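CRP-like protein Clp (Xanthomonas campestris pv. campestris, PDB 3IWZ) acts as a homodimeric global transcription regulator of virulence genes, activating or repressing its targets, and appears to lose DNA binding when it takes up c-di-GMP. Local coordinates at residues V207-K210 / L211-D214; R187-R190 / Q191-A194; I133-A136 / I137-L141; G87-G90 / L91-S95. All blocks are in the same frame, centred on the assembly; numbering follows the deposited sequence.

Interaction 1. Residues V207-K210 / L211-D214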
ATOM      1  N   VAL D 207       8.638  -3.962 -26.060  1.00 56.70           N
ATOM      2  CA  VAL D 207       9.831  -4.048 -25.223  1.00 55.56           C
ATOM      3  C   VAL D 207      10.365  -5.475 -25.134  1.00 54.76           C
ATOM      4  O   VAL D 207      11.558  -5.689 -24.940  1.00 53.78           O
ATOM      5  CB  VAL D 207       9.548  -3.522 -23.793  1.00 55.49           C
ATOM      6  CG1 VAL D 207      10.798  -3.641 -22.932  1.00 55.98           C
ATOM      7  CG2 VAL D 207       9.092  -2.070 -23.856  1.00 55.67           C
ATOM      8  N   LEU D 208       9.481  -6.454 -25.272  1.00 55.09           N
ATOM      9  CA  LEU D 208       9.913  -7.842 -25.215  1.00 56.75           C
ATOM     10  C   LEU D 208      10.688  -8.208 -26.468  1.00 57.87           C
ATOM     11  O   LEU D 208      11.588  -9.048 -26.428  1.00 59.23           O
ATOM     12  CB  LEU D 208       8.717  -8.782 -25.061  1.00 56.82           C
ATOM     13  CG  LEU D 208       8.377  -9.201 -23.627  1.00 55.90           C
ATOM     14  CD1 LEU D 208       7.283 -10.260 -23.662  1.00 54.71           C
ATOM     15  CD2 LEU D 208       9.623  -9.748 -22.934  1.00 55.86           C
ATOM     16  N   LYS D 209      10.338  -7.574 -27.580  1.00 58.79           N
ATOM     17  CA  LYS D 209      11.011  -7.833 -28.842  1.00 59.89           C
ATOM     18  C   LYS D 209      12.329  -7.056 -28.856  1.00 60.80           C
ATOM     19  O   LYS D 209      13.368  -7.585 -29.259  1.00 61.92           O
ATOM     20  CB  LYS D 209      10.117  -7.405 -30.007  1.00 59.71           C
ATOM     21  CG  LYS D 209      10.560  -7.922 -31.363  1.00 60.05           C
ATOM     22  CD  LYS D 209       9.460  -7.720 -32.397  1.00 60.18           C
ATOM     23  CE  LYS D 209       9.882  -8.203 -33.773  1.00 58.52           C
ATOM     24  NZ  LYS D 209       8.726  -8.230 -34.708  1.00 58.02           N
ATOM     25  N   LYS D 210      12.280  -5.808 -28.395  1.00 60.70           N
ATOM     26  CA  LYS D 210      13.465  -4.957 -28.332  1.00 60.72           C
ATOM     27  C   LYS D 210      14.509  -5.579 -27.412  1.00 60.61           C
ATOM     28  O   LYS D 210      15.699  -5.311 -27.543  1.00 61.10           O
ATOM     29  CB  LYS D 210      13.082  -3.562 -27.828  1.00 61.53           C
ATOM     30  CG  LYS D 210      14.224  -2.757 -27.210  1.00 62.79           C
ATOM     31  CD  LYS D 210      15.264  -2.329 -28.234  1.00 64.52           C
ATOM     32  CE  LYS D 210      16.302  -1.421 -27.586  1.00 64.65           C
ATOM     33  NZ  LYS D 210      17.197  -0.768 -28.582  1.00 66.00           N
ATOM     34  N   LEU D 211      14.053  -6.404 -26.473  1.00 60.63           N
ATOM     35  CA  LEU D 211      14.956  -7.074 -25.545  1.00 60.24           C
ATOM     36  C   LEU D 211      15.392  -8.408 -26.158  1.00 60.72           C
ATOM     37  O   LEU D 211      16.411  -8.981 -25.769  1.00 61.33           O
ATOM     38  CB  LEU D 211      14.263  -7.300 -24.194  1.00 59.09           C
ATOM     39  CG  LEU D 211      13.890  -6.028 -23.420  1.00 57.90           C
ATOM     40  CD1 LEU D 211      13.055  -6.371 -22.205  1.00 58.67           C
ATOM     41  CD2 LEU D 211      15.154  -5.301 -23.003  1.00 59.22           C
ATOM     42  N   GLN D 212      14.614  -8.889 -27.127  1.00 61.52           N
ATOM     43  CA  GLN D 212      14.919 -10.137 -27.822  1.00 62.05           C
ATOM     44  C   GLN D 212      15.982  -9.820 -28.869  1.00 62.47           C
ATOM     45  O   GLN D 212      16.665 -10.715 -29.373  1.00 62.35           O
ATOM     46  CB  GLN D 212      13.680 -10.686 -28.532  1.00 61.73           C
ATOM     47  CG  GLN D 212      13.876 -12.089 -29.091  1.00 61.85           C
ATOM     48  CD  GLN D 212      13.029 -12.369 -30.317  1.00 61.75           C
ATOM     49  OE1 GLN D 212      12.860 -13.525 -30.713  1.00 61.65           O
ATOM     50  NE2 GLN D 212      12.507 -11.311 -30.940  1.00 61.53           N
ATOM     51  N   ALA D 213      16.088  -8.536 -29.202  1.00 62.91           N
ATOM     52  CA  ALA D 213      17.063  -8.047 -30.173  1.00 63.34           C
ATOM     53  C   ALA D 213      18.331  -7.713 -29.403  1.00 63.87           C
ATOM     54  O   ALA D 213      19.415  -8.201 -29.722  1.00 64.96           O
ATOM     55  CB  ALA D 213      16.529  -6.801 -30.868  1.00 62.36           C
ATOM     56  N   ASP D 214      18.177  -6.878 -28.382  1.00 64.13           N
ATOM     57  CA  ASP D 214      19.287  -6.462 -27.531  1.00 64.77           C
ATOM     58  C   ASP D 214      20.090  -7.644 -26.962  1.00 64.65           C
ATOM     59  O   ASP D 214      21.117  -7.448 -26.309  1.00 64.77           O
ATOM     60  CB  ASP D 214      18.749  -5.591 -26.385  1.00 65.03           C
ATOM     61  CG  ASP D 214      18.366  -4.190 -26.844  1.00 65.99           C
ATOM     62  OD1 ASP D 214      17.745  -4.054 -27.924  1.00 67.19           O
ATOM     63  OD2 ASP D 214      18.681  -3.223 -26.120  1.00 66.76           O
TER
HETATM   64  O   HOH W   1      17.473  -2.847 -30.341  1.00 67.83           O
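At the C-terminal end of helix 201-213, the second helix of the helix-turn-helix, K210 and D214 meet one turn apart. A bend at chi2 (69°) swings the K210 chain across the D214 carboxylate, and NZ forms a salt bridge with OD1 of D214 at 3.4 Å. A water braces the same two groups: it accepts from K210 NZ at 2.7 Å and donates to D214 OD1 at 2.7 Å. D214 N closes the turn with a hydrogen bond to K210 O at 3.0 Å, nearly straight at the hydrogen (163°) but reaching the oxygen from above the carbonyl plane.

In CRP-family regulators the helix at this place in the fold is the recognition helix, and here the predicted DNA-binding motif ends at K209, within this contact. Its inward side carries V207 and L211, which lie side by side pointing the same way, V207 CG1 being 3.6 Å from L211 CD1; V207 also packs on T161 and I164, and L211 on L217. On the solvent side, the Q212 side chain passes aslant over that of K209, with NE2 3.9 Å from K209 CG, while K209 O receives weak bonds from Q212 N and A213 N.

Interaction 2. Residues R187-R190 / Q191-A194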
ATOM      1  N   ARG D 187       7.646 -18.175 -17.163  1.00 61.69           N
ATOM      2  CA  ARG D 187       6.370 -18.173 -17.864  1.00 62.01           C
ATOM      3  C   ARG D 187       5.478 -17.006 -17.460  1.00 61.96           C
ATOM      4  O   ARG D 187       4.778 -17.069 -16.447  1.00 63.13           O
ATOM      5  CB  ARG D 187       5.637 -19.497 -17.612  1.00 61.57           C
ATOM      6  CG  ARG D 187       4.319 -19.635 -18.356  1.00 60.74           C
ATOM      7  CD  ARG D 187       3.848 -21.087 -18.364  1.00 61.94           C
ATOM      8  NE  ARG D 187       3.809 -21.666 -17.022  1.00 61.50           N
ATOM      9  CZ  ARG D 187       2.941 -21.321 -16.075  1.00 61.16           C
ATOM     10  NH1 ARG D 187       2.022 -20.391 -16.314  1.00 62.27           N
ATOM     11  NH2 ARG D 187       2.995 -21.904 -14.886  1.00 60.44           N
ATOM     12  N   VAL D 188       5.511 -15.942 -18.260  1.00 61.24           N
ATOM     13  CA  VAL D 188       4.687 -14.763 -18.018  1.00 61.11           C
ATOM     14  C   VAL D 188       4.126 -14.242 -19.340  1.00 61.26           C
ATOM     15  O   VAL D 188       4.873 -13.797 -20.212  1.00 61.89           O
ATOM     16  CB  VAL D 188       5.489 -13.622 -17.338  1.00 60.55           C
ATOM     17  CG1 VAL D 188       4.605 -12.395 -17.175  1.00 60.28           C
ATOM     18  CG2 VAL D 188       5.991 -14.073 -15.976  1.00 60.97           C
ATOM     19  N   SER D 189       2.806 -14.307 -19.480  1.00 60.84           N
ATOM     20  CA  SER D 189       2.131 -13.845 -20.685  1.00 60.91           C
ATOM     21  C   SER D 189       2.329 -12.348 -20.908  1.00 61.48           C
ATOM     22  O   SER D 189       2.528 -11.586 -19.958  1.00 61.49           O
ATOM     23  CB  SER D 189       0.637 -14.172 -20.592  1.00 60.89           C
ATOM     24  OG  SER D 189       0.140 -13.912 -19.290  1.00 61.66           O
ATOM     25  N   ARG D 190       2.284 -11.937 -22.173  1.00 61.23           N
ATOM     26  CA  ARG D 190       2.456 -10.535 -22.536  1.00 61.15           C
ATOM     27  C   ARG D 190       1.413  -9.684 -21.819  1.00 60.96           C
ATOM     28  O   ARG D 190       1.670  -8.537 -21.452  1.00 59.74           O
ATOM     29  CB  ARG D 190       2.328 -10.368 -24.058  1.00 61.24           C
ATOM     30  CG  ARG D 190       2.344  -8.920 -24.528  1.00 62.32           C
ATOM     31  CD  ARG D 190       3.073  -8.749 -25.866  1.00 63.67           C
ATOM     32  NE  ARG D 190       2.333  -9.255 -27.020  1.00 65.20           N
ATOM     33  CZ  ARG D 190       2.738  -9.116 -28.281  1.00 65.03           C
ATOM     34  NH1 ARG D 190       3.877  -8.489 -28.550  1.00 64.54           N
ATOM     35  NH2 ARG D 190       2.003  -9.592 -29.279  1.00 64.70           N
ATOM     36  N   GLN D 191       0.231 -10.262 -21.623  1.00 61.33           N
ATOM     37  CA  GLN D 191      -0.865  -9.582 -20.944  1.00 59.45           C
ATOM     38  C   GLN D 191      -0.494  -9.291 -19.492  1.00 57.12           C
ATOM     39  O   GLN D 191      -0.612  -8.154 -19.039  1.00 56.13           O
ATOM     40  CB  GLN D 191      -2.128 -10.449 -21.012  1.00 61.40           C
ATOM     41  CG  GLN D 191      -2.673 -10.602 -22.433  1.00 63.81           C
ATOM     42  CD  GLN D 191      -3.392 -11.923 -22.658  1.00 65.70           C
ATOM     43  OE1 GLN D 191      -2.780 -12.998 -22.588  1.00 65.98           O
ATOM     44  NE2 GLN D 191      -4.693 -11.853 -22.937  1.00 65.99           N
ATOM     45  N   GLU D 192      -0.040 -10.316 -18.772  1.00 55.94           N
ATOM     46  CA  GLU D 192       0.348 -10.169 -17.368  1.00 54.35           C
ATOM     47  C   GLU D 192       1.520  -9.218 -17.176  1.00 53.26           C
ATOM     48  O   GLU D 192       1.575  -8.486 -16.189  1.00 52.58           O
ATOM     49  CB  GLU D 192       0.695 -11.530 -16.755  1.00 55.60           C
ATOM     50  CG  GLU D 192      -0.471 -12.197 -16.033  1.00 56.83           C
ATOM     51  CD  GLU D 192      -0.955 -11.394 -14.832  1.00 56.06           C
ATOM     52  OE1 GLU D 192      -0.188 -11.259 -13.854  1.00 54.03           O
ATOM     53  OE2 GLU D 192      -2.101 -10.898 -14.866  1.00 56.30           O
ATOM     54  N   LEU D 193       2.459  -9.231 -18.115  1.00 51.68           N
ATOM     55  CA  LEU D 193       3.613  -8.349 -18.021  1.00 50.16           C
ATOM     56  C   LEU D 193       3.121  -6.909 -18.031  1.00 49.05           C
ATOM     57  O   LEU D 193       3.516  -6.092 -17.192  1.00 48.45           O
ATOM     58  CB  LEU D 193       4.554  -8.568 -19.201  1.00 50.80           C
ATOM     59  CG  LEU D 193       5.956  -8.010 -18.972  1.00 51.11           C
ATOM     60  CD1 LEU D 193       6.578  -8.727 -17.784  1.00 51.03           C
ATOM     61  CD2 LEU D 193       6.808  -8.203 -20.215  1.00 51.87           C
ATOM     62  N   ALA D 194       2.246  -6.613 -18.984  1.00 46.95           N
ATOM     63  CA  ALA D 194       1.681  -5.279 -19.118  1.00 47.37           C
ATOM     64  C   ALA D 194       0.851  -4.897 -17.884  1.00 47.26           C
ATOM     65  O   ALA D 194       0.760  -3.726 -17.525  1.00 49.16           O
ATOM     66  CB  ALA D 194       0.835  -5.205 -20.364  1.00 45.64           C
TER
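V188 and L193 bracket the start of helix 190-197, with V188 CG1 lying 4.2 Å from L193 CD1. V188 precedes the N-cap residue S189, and its CG1, anti to the backbone N (chi1 177°), is the branch turned onto the first turn of the helix. It rests 3.9 Å from L193 N and 4.0 Å from E192 CB, and the V188 side chain crosses that of E192 at about a right angle. S189 OG stands between its own N and carbonyl carbon, which brings it against E192 CB at 3.5 Å. The E192 chain then bends at chi2 and carries the carboxylate away from the cap: OE2 makes a salt bridge with R195, and OE1 is hydrogen-bonded to the hydroxyl of Y79 on strand 74-80, so that this residue links the DNA-binding domain to the cyclic nucleotide-binding domain.

The pairing of the residue before an N-cap (V188) with the fourth residue after the cap (L193) is a hydrophobic staple, here at the head of the first helix of the predicted helix-turn-helix. Beyond the staple, L193 packs on I164 and on L208 of the following helix, while V188 reaches L171. The backbone turn beneath is regular: L193 N bonds to S189 O at 3.0 Å, and A194 N bonds to R190 O at 3.2 Å. On the outer side Q191 OE1 lies 4.1 Å from S189 CB, and the side chains of Q191 and R190 both touch R201.

Interaction 3. Residues I133-A136 / I137-L141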
ATOM      1  N   ILE D 133      -3.325 -13.408  15.425  1.00 40.33           N
ATOM      2  CA  ILE D 133      -4.003 -13.256  14.148  1.00 39.63           C
ATOM      3  C   ILE D 133      -3.763 -11.839  13.616  1.00 39.55           C
ATOM      4  O   ILE D 133      -3.206 -11.647  12.529  1.00 39.85           O
ATOM      5  CB  ILE D 133      -5.520 -13.472  14.283  1.00 39.19           C
ATOM      6  CG1 ILE D 133      -5.818 -14.816  14.961  1.00 40.43           C
ATOM      7  CG2 ILE D 133      -6.161 -13.417  12.905  1.00 38.51           C
ATOM      8  CD1 ILE D 133      -5.467 -16.031  14.150  1.00 38.97           C
ATOM      9  N   LEU D 134      -4.188 -10.851  14.394  1.00 38.64           N
ATOM     10  CA  LEU D 134      -4.039  -9.452  14.019  1.00 38.39           C
ATOM     11  C   LEU D 134      -2.606  -9.097  13.654  1.00 36.31           C
ATOM     12  O   LEU D 134      -2.367  -8.387  12.679  1.00 37.64           O
ATOM     13  CB  LEU D 134      -4.517  -8.566  15.163  1.00 38.98           C
ATOM     14  CG  LEU D 134      -5.997  -8.735  15.463  1.00 38.92           C
ATOM     15  CD1 LEU D 134      -6.343  -8.037  16.770  1.00 38.90           C
ATOM     16  CD2 LEU D 134      -6.805  -8.174  14.293  1.00 39.29           C
ATOM     17  N   TYR D 135      -1.654  -9.605  14.426  1.00 34.62           N
ATOM     18  CA  TYR D 135      -0.251  -9.325  14.155  1.00 32.97           C
ATOM     19  C   TYR D 135       0.161  -9.934  12.817  1.00 32.63           C
ATOM     20  O   TYR D 135       0.872  -9.301  12.039  1.00 33.10           O
ATOM     21  CB  TYR D 135       0.632  -9.881  15.272  1.00 33.86           C
ATOM     22  CG  TYR D 135       2.108  -9.632  15.058  1.00 35.23           C
ATOM     23  CD1 TYR D 135       2.653  -8.366  15.238  1.00 35.97           C
ATOM     24  CD2 TYR D 135       2.947 -10.655  14.620  1.00 36.21           C
ATOM     25  CE1 TYR D 135       3.996  -8.118  14.981  1.00 38.10           C
ATOM     26  CE2 TYR D 135       4.295 -10.420  14.359  1.00 38.58           C
ATOM     27  CZ  TYR D 135       4.811  -9.149  14.538  1.00 37.64           C
ATOM     28  OH  TYR D 135       6.131  -8.901  14.240  1.00 38.99           O
ATOM     29  N   ALA D 136      -0.270 -11.165  12.551  1.00 29.52           N
ATOM     30  CA  ALA D 136       0.071 -11.804  11.280  1.00 30.36           C
ATOM     31  C   ALA D 136      -0.475 -10.956  10.132  1.00 30.92           C
ATOM     32  O   ALA D 136       0.225 -10.699   9.155  1.00 30.97           O
ATOM     33  CB  ALA D 136      -0.509 -13.210  11.207  1.00 30.84           C
ATOM     34  N   ILE D 137      -1.729 -10.521  10.255  1.00 29.93           N
ATOM     35  CA  ILE D 137      -2.338  -9.698   9.220  1.00 28.26           C
ATOM     36  C   ILE D 137      -1.553  -8.396   9.116  1.00 29.00           C
ATOM     37  O   ILE D 137      -1.372  -7.852   8.028  1.00 30.82           O
ATOM     38  CB  ILE D 137      -3.820  -9.409   9.541  1.00 29.21           C
ATOM     39  CG1 ILE D 137      -4.622 -10.716   9.463  1.00 27.75           C
ATOM     40  CG2 ILE D 137      -4.374  -8.360   8.583  1.00 23.37           C
ATOM     41  CD1 ILE D 137      -6.080 -10.570   9.791  1.00 30.60           C
ATOM     42  N   GLY D 138      -1.073  -7.910  10.256  1.00 28.09           N
ATOM     43  CA  GLY D 138      -0.282  -6.694  10.255  1.00 27.44           C
ATOM     44  C   GLY D 138       0.969  -6.893   9.418  1.00 27.38           C
ATOM     45  O   GLY D 138       1.341  -6.039   8.608  1.00 30.41           O
ATOM     46  N   VAL D 139       1.635  -8.025   9.623  1.00 27.30           N
ATOM     47  CA  VAL D 139       2.842  -8.353   8.867  1.00 25.98           C
ATOM     48  C   VAL D 139       2.548  -8.341   7.368  1.00 26.37           C
ATOM     49  O   VAL D 139       3.320  -7.796   6.568  1.00 26.91           O
ATOM     50  CB  VAL D 139       3.366  -9.758   9.238  1.00 29.02           C
ATOM     51  CG1 VAL D 139       4.419 -10.208   8.226  1.00 28.60           C
ATOM     52  CG2 VAL D 139       3.941  -9.740  10.662  1.00 29.26           C
ATOM     53  N   GLN D 140       1.426  -8.940   6.992  1.00 23.04           N
ATOM     54  CA  GLN D 140       1.071  -9.012   5.585  1.00 26.18           C
ATOM     55  C   GLN D 140       0.684  -7.662   5.015  1.00 23.42           C
ATOM     56  O   GLN D 140       1.026  -7.354   3.879  1.00 22.66           O
ATOM     57  CB  GLN D 140      -0.036 -10.057   5.366  1.00 26.48           C
ATOM     58  CG  GLN D 140       0.430 -11.466   5.734  1.00 32.63           C
ATOM     59  CD  GLN D 140      -0.617 -12.553   5.510  1.00 34.11           C
ATOM     60  OE1 GLN D 140      -0.414 -13.710   5.893  1.00 34.30           O
ATOM     61  NE2 GLN D 140      -1.731 -12.193   4.890  1.00 33.29           N
ATOM     62  N   LEU D 141      -0.022  -6.855   5.801  1.00 23.09           N
ATOM     63  CA  LEU D 141      -0.405  -5.530   5.343  1.00 22.35           C
ATOM     64  C   LEU D 141       0.868  -4.710   5.150  1.00 23.87           C
ATOM     65  O   LEU D 141       0.998  -3.984   4.169  1.00 25.85           O
ATOM     66  CB  LEU D 141      -1.342  -4.849   6.356  1.00 20.15           C
ATOM     67  CG  LEU D 141      -2.817  -5.315   6.353  1.00 23.71           C
ATOM     68  CD1 LEU D 141      -3.597  -4.664   7.491  1.00 19.45           C
ATOM     69  CD2 LEU D 141      -3.463  -4.965   5.015  1.00 20.25           C
TER
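Y135 meets V139 because its CG is anti to the backbone N (chi1 180°), which carries the ring outward from the helix, leaning only slightly toward the next turn, and because V139 turns CG2 beside its own N, back toward that ring. The CG2 methyl sits over one face of Y135 in a CH-pi contact, 4.2 Å from the ring centroid and 27° off the normal. It is displaced toward the edge that carries CE2, which it approaches to 3.8 Å, and the same methyl also touches Y135 O at 3.4 Å.

On another side of the helix I137 is extended beyond CG1, so that its CD1 runs to 4.2 Å from I133 CG2, and both side chains are buried. Regular bonds between residues four apart, from I137 N to I133 O through Q140 N to A136 O, hold the turns.

Beyond this contact the tyrosine meets the second subunit: its OH is hydrogen-bonded to L91 O of that chain, and its ring meets F92 of the same subunit with the planes about 20° apart. L134 packs on L134 of the second subunit, and V139 on its I93. The tyrosine-valine face is thus part of the dimer interface, on the long helix 130-157 through which CRP-family subunits pair.

Interaction 4. Residues G87-G90 / L91-S95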
ATOM      1  N   GLY D  87      -8.542 -10.173   0.935  1.00 26.81           N
ATOM      2  CA  GLY D  87      -9.890  -9.647   1.104  1.00 29.18           C
ATOM      3  C   GLY D  87     -10.112  -9.220   2.553  1.00 30.92           C
ATOM      4  O   GLY D  87     -11.228  -9.265   3.084  1.00 29.38           O
ATOM      5  N   GLU D  88      -9.038  -8.787   3.199  1.00 30.20           N
ATOM      6  CA  GLU D  88      -9.118  -8.395   4.594  1.00 33.42           C
ATOM      7  C   GLU D  88      -9.492  -6.952   4.873  1.00 33.97           C
ATOM      8  O   GLU D  88      -9.790  -6.614   6.014  1.00 35.02           O
ATOM      9  CB  GLU D  88      -7.792  -8.697   5.294  1.00 31.39           C
ATOM     10  CG  GLU D  88      -6.679  -7.696   5.013  1.00 31.73           C
ATOM     11  CD  GLU D  88      -6.431  -7.463   3.527  1.00 33.76           C
ATOM     12  OE1 GLU D  88      -6.582  -8.408   2.703  1.00 32.20           O
ATOM     13  OE2 GLU D  88      -6.069  -6.322   3.190  1.00 32.83           O
ATOM     14  N   MET D  89      -9.498  -6.107   3.848  1.00 33.90           N
ATOM     15  CA  MET D  89      -9.794  -4.689   4.052  1.00 36.40           C
ATOM     16  C   MET D  89     -11.063  -4.390   4.855  1.00 35.60           C
ATOM     17  O   MET D  89     -11.021  -3.621   5.812  1.00 34.51           O
ATOM     18  CB  MET D  89      -9.853  -3.946   2.715  1.00 36.96           C
ATOM     19  CG  MET D  89      -9.783  -2.426   2.890  1.00 40.74           C
ATOM     20  SD  MET D  89      -9.853  -1.487   1.350  1.00 47.98           S
ATOM     21  CE  MET D  89     -11.603  -1.117   1.259  1.00 42.66           C
ATOM     22  N   GLY D  90     -12.180  -4.986   4.458  1.00 34.58           N
ATOM     23  CA  GLY D  90     -13.430  -4.769   5.163  1.00 34.03           C
ATOM     24  C   GLY D  90     -13.379  -5.103   6.644  1.00 36.04           C
ATOM     25  O   GLY D  90     -14.224  -4.653   7.413  1.00 37.32           O
ATOM     26  N   LEU D  91     -12.393  -5.888   7.060  1.00 37.52           N
ATOM     27  CA  LEU D  91     -12.258  -6.239   8.469  1.00 39.81           C
ATOM     28  C   LEU D  91     -11.679  -5.062   9.268  1.00 41.13           C
ATOM     29  O   LEU D  91     -11.658  -5.073  10.502  1.00 40.64           O
ATOM     30  CB  LEU D  91     -11.335  -7.448   8.618  1.00 39.95           C
ATOM     31  CG  LEU D  91     -10.948  -7.841  10.041  1.00 42.73           C
ATOM     32  CD1 LEU D  91     -12.197  -8.270  10.799  1.00 43.49           C
ATOM     33  CD2 LEU D  91      -9.924  -8.974  10.002  1.00 42.93           C
ATOM     34  N   PHE D  92     -11.223  -4.042   8.550  1.00 40.73           N
ATOM     35  CA  PHE D  92     -10.601  -2.880   9.171  1.00 40.72           C
ATOM     36  C   PHE D  92     -11.268  -1.570   8.788  1.00 41.07           C
ATOM     37  O   PHE D  92     -11.338  -0.646   9.590  1.00 42.10           O
ATOM     38  CB  PHE D  92      -9.137  -2.817   8.755  1.00 37.03           C
ATOM     39  CG  PHE D  92      -8.314  -3.949   9.267  1.00 34.15           C
ATOM     40  CD1 PHE D  92      -7.791  -3.911  10.552  1.00 31.20           C
ATOM     41  CD2 PHE D  92      -8.043  -5.047   8.460  1.00 33.04           C
ATOM     42  CE1 PHE D  92      -7.003  -4.949  11.027  1.00 32.97           C
ATOM     43  CE2 PHE D  92      -7.252  -6.097   8.927  1.00 31.94           C
ATOM     44  CZ  PHE D  92      -6.731  -6.050  10.208  1.00 30.41           C
ATOM     45  N   ILE D  93     -11.729  -1.492   7.548  1.00 40.80           N
ATOM     46  CA  ILE D  93     -12.379  -0.295   7.060  1.00 42.08           C
ATOM     47  C   ILE D  93     -13.785  -0.648   6.623  1.00 44.68           C
ATOM     48  O   ILE D  93     -14.013  -0.998   5.458  1.00 44.41           O
ATOM     49  CB  ILE D  93     -11.645   0.299   5.841  1.00 41.16           C
ATOM     50  CG1 ILE D  93     -10.173   0.528   6.168  1.00 39.36           C
ATOM     51  CG2 ILE D  93     -12.292   1.608   5.442  1.00 38.22           C
ATOM     52  CD1 ILE D  93      -9.376   0.984   4.965  1.00 41.05           C
ATOM     53  N   GLU D  94     -14.720  -0.560   7.563  1.00 47.17           N
ATOM     54  CA  GLU D  94     -16.117  -0.853   7.287  1.00 49.69           C
ATOM     55  C   GLU D  94     -16.468  -0.306   5.911  1.00 49.97           C
ATOM     56  O   GLU D  94     -16.425   0.898   5.672  1.00 49.34           O
ATOM     57  CB  GLU D  94     -17.015  -0.217   8.359  1.00 51.99           C
ATOM     58  CG  GLU D  94     -16.808  -0.793   9.763  1.00 56.28           C
ATOM     59  CD  GLU D  94     -17.477   0.041  10.846  1.00 59.71           C
ATOM     60  OE1 GLU D  94     -18.714   0.207  10.790  1.00 59.10           O
ATOM     61  OE2 GLU D  94     -16.762   0.530  11.756  1.00 61.81           O
ATOM     62  N   SER D  95     -16.782  -1.215   4.998  1.00 51.98           N
ATOM     63  CA  SER D  95     -17.146  -0.844   3.641  1.00 53.48           C
ATOM     64  C   SER D  95     -18.163  -1.871   3.179  1.00 53.62           C
ATOM     65  O   SER D  95     -18.192  -2.997   3.677  1.00 55.74           O
ATOM     66  CB  SER D  95     -15.911  -0.867   2.742  1.00 55.03           C
ATOM     67  OG  SER D  95     -16.199  -0.349   1.454  1.00 56.68           O
TER
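F92 sets the edge of its ring against the turn made by E88 and M89. From its CB, 3.6 Å from M89 O, the side chain leaves with CG anti to the carbonyl carbon (chi1 -66°). This places the carbonyl oxygens of E88 and M89 both near the ring plane. CD2 comes to 3.4 Å from E88 O, while CE2, farther out, is 3.9 Å from the same oxygen. CZ, at the outer end, points on toward I137. L91 CG sits over one face of the ring, offset toward the rim.

The turn is bonded through two carbonyls. M89 O accepts from F92 N and from I93 N, each at 2.8 Å; the I93 N-H arrives in the carbonyl plane, that of F92 from well above it. E88 O accepts from L91 N at 2.9 Å. M89 CG touches I93 CD1 at 4.0 Å.

The G-E-M-G sequence and its place in the fold match the start of the phosphate-binding cassette of cyclic nucleotide-binding domains. The turn lies in the loop between strands 85-86 and 101-104, with L91 against helix 115-122, E88 and F92 against helix 130-157, and M89 on L146 of the second subunit.

All four contacts are local, so each closes no more than a turn or two of chain; they follow one another in series, and none nests in or crosses another. From the N terminus, interaction 4 comes first, in the cyclic nucleotide-binding domain, and interaction 3 follows on helix 130-157. These two touch, with F92 CE2 3.7 Å from I137 CG2, joining the loop after strand 85-86 to the dimer helix, and both reach the second subunit. Interaction 2, centred about 30 Å from the centres of both, opens the helix-turn-helix, and interaction 1 lies at the end of its second helix; L193 CD2 and L208 CG, 3.9 Å apart, pack the two helices together.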